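Long-range contact in malonyl CoA-acyl carrier protein transacylase (PDB 3PTW), which probably transfers the malonyl group from malonyl-CoA to acyl carrier protein, the step that supplies extender units for fatty acid synthesis: residues G130-L135 / I166-E171. Sequence-based numbering, arbitrary orientation.
Sequences GMVAVL and IVISGE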
loop_
_atom_site.group_PDB
_atom_site.type_symbol
_atom_site.label_atom_id
_atom_site.label_comp_id
_atom_site.label_asym_id
_atom_site.label_seq_id
_atom_site.Cartn_x
_atom_site.Cartn_y
_atom_site.Cartn_z
ATOM N N GLY A 130 -5.897 17.338 -5.333
ATOM C CA GLY A 130 -6.755 16.219 -4.934
ATOM C C GLY A 130 -6.506 14.991 -5.778
ATOM O O GLY A 130 -5.482 14.884 -6.451
ATOM N N MET A 131 -7.436 14.042 -5.723
ATOM C CA MET A 131 -7.307 12.810 -6.487
ATOM C C MET A 131 -8.648 12.421 -7.081
ATOM O O MET A 131 -9.706 12.701 -6.493
ATOM C CB MET A 131 -6.750 11.686 -5.614
ATOM C CG MET A 131 -5.353 11.984 -5.049
ATOM S SD MET A 131 -4.769 10.690 -3.930
ATOM C CE MET A 131 -3.989 9.588 -5.125
ATOM N N VAL A 132 -8.593 11.787 -8.252
ATOM C CA VAL A 132 -9.791 11.394 -8.973
ATOM C C VAL A 132 -9.705 9.939 -9.435
ATOM O O VAL A 132 -8.763 9.563 -10.154
ATOM C CB VAL A 132 -10.067 12.342 -10.176
ATOM C CG1 VAL A 132 -11.243 11.843 -11.008
ATOM C CG2 VAL A 132 -10.329 13.771 -9.691
ATOM N N ALA A 133 -10.684 9.135 -9.014
ATOM C CA ALA A 133 -10.851 7.772 -9.525
ATOM C C ALA A 133 -11.326 7.818 -10.986
ATOM O O ALA A 133 -12.226 8.582 -11.329
ATOM C CB ALA A 133 -11.846 6.978 -8.661
ATOM N N VAL A 134 -10.702 7.016 -11.843
ATOM C CA VAL A 134 -11.039 6.989 -13.274
ATOM C C VAL A 134 -11.454 5.560 -13.646
ATOM O O VAL A 134 -10.678 4.625 -13.480
ATOM C CB VAL A 134 -9.861 7.471 -14.156
ATOM C CG1 VAL A 134 -10.196 7.355 -15.647
ATOM C CG2 VAL A 134 -9.482 8.913 -13.821
ATOM N N LEU A 135 -12.682 5.409 -14.134
ATOM C CA LEU A 135 -13.232 4.092 -14.431
ATOM C C LEU A 135 -13.394 3.856 -15.927
ATOM O O LEU A 135 -13.671 4.789 -16.674
ATOM C CB LEU A 135 -14.576 3.899 -13.721
ATOM C CG LEU A 135 -14.635 3.962 -12.190
ATOM C CD1 LEU A 135 -16.030 3.594 -11.719
ATOM C CD2 LEU A 135 -13.625 3.026 -11.574
ATOM N N ILE A 166 -8.106 3.317 -12.518
ATOM C CA ILE A 166 -6.955 4.211 -12.485
ATOM C C ILE A 166 -7.250 5.340 -11.492
ATOM O O ILE A 166 -8.413 5.630 -11.229
ATOM C CB ILE A 166 -6.663 4.761 -13.894
ATOM C CG1 ILE A 166 -6.119 3.625 -14.780
ATOM C CG2 ILE A 166 -5.680 5.955 -13.862
ATOM C CD1 ILE A 166 -6.132 3.920 -16.252
ATOM N N VAL A 167 -6.209 5.929 -10.904
ATOM C CA VAL A 167 -6.382 7.186 -10.174
ATOM C C VAL A 167 -5.474 8.253 -10.768
ATOM O O VAL A 167 -4.305 8.002 -11.052
ATOM C CB VAL A 167 -6.143 7.042 -8.644
ATOM C CG1 VAL A 167 -6.457 8.355 -7.918
ATOM C CG2 VAL A 167 -6.970 5.867 -8.039
ATOM N N ILE A 168 -6.019 9.445 -10.985
ATOM C CA ILE A 168 -5.183 10.582 -11.379
ATOM C C ILE A 168 -5.149 11.633 -10.279
ATOM O O ILE A 168 -6.102 11.773 -9.513
ATOM C CB ILE A 168 -5.655 11.210 -12.710
ATOM C CG1 ILE A 168 -7.104 11.733 -12.617
ATOM C CG2 ILE A 168 -5.474 10.204 -13.848
ATOM C CD1 ILE A 168 -7.591 12.524 -13.875
ATOM N N SER A 169 -4.057 12.385 -10.196
ATOM C CA SER A 169 -3.964 13.435 -9.172
ATOM C C SER A 169 -3.281 14.684 -9.711
ATOM O O SER A 169 -2.679 14.669 -10.797
ATOM C CB SER A 169 -3.264 12.916 -7.903
ATOM O OG SER A 169 -1.881 12.781 -8.126
ATOM N N GLY A 170 -3.388 15.769 -8.957
ATOM C CA GLY A 170 -2.874 17.049 -9.414
ATOM C C GLY A 170 -3.686 18.197 -8.852
ATOM O O GLY A 170 -4.327 18.059 -7.805
ATOM N N GLU A 171 -3.669 19.331 -9.542
ATOM C CA GLU A 171 -4.395 20.501 -9.056
ATOM C C GLU A 171 -5.879 20.342 -9.303
ATOM O O GLU A 171 -6.287 19.898 -10.371
ATOM C CB GLU A 171 -3.899 21.774 -9.726
ATOM C CG GLU A 171 -2.416 21.976 -9.587
ATOM C CD GLU A 171 -1.965 23.184 -10.325
ATOM O OE1 GLU A 171 -1.380 23.025 -11.418
ATOM O OE2 GLU A 171 -2.236 24.296 -9.842
#
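Val132 and Ile168 sit opposite each other as an antiparallel hydrogen-bonded pair, Val132 N donating to Ile168 O at 2.8 Å and Ile168 N returning a bond to Val132 O. Val134 with Ile166 repeats the pattern, and its Val134 N to Ile166 O bond is short, 2.7 Å, although the donor stands 30° off the carbonyl plane. Towards Gly130 and Gly170 the pairing slackens: Gly130 N still reaches Gly170 O, but the return bond, Gly170 N to Gly130 O, is weak at 3.4 Å. Gly170, where the chain turns a corner before helix 172-184, has backbone angles at which a CB would press on the preceding carbonyl oxygen, so glycine suits the place.

Val132, Val134, Ile166 and Ile168 share one face of the sheet, where Val132, Val134 and Ile168 meet helix 172-184; branched aliphatic residues suit both the extended backbone and this buried layer. Ile168 CG1, set between its own backbone N and carbonyl carbon (chi1 60°), lies 3.9 Å from both Val132 CB and Val134 CG2.

The other face carries Met131, Ala133, Val167 and Ser169. Along Met131, CB lies near Val167 CG1 and Ile168 O, CG rests 3.7 Å from Ser169 CB, and a turn about the CG-SD bond (chi3 88°) brings CE to 3.9 Å from Val167 CG1. A flexible thioether thus follows both neighbours. Small Ser169 fits beside it, its OG hydrogen-bonded to Phe198 O.

These are the two central strands of the four-stranded antiparallel sheet in the smaller, ferredoxin-like subdomain characteristic of the malonyl-CoA:ACP transacylase (FabD) family. Main-chain bonds hold the strands together while hydrocarbon joins the sheet to its helix, implying cohesion that depends little on side-chain charge.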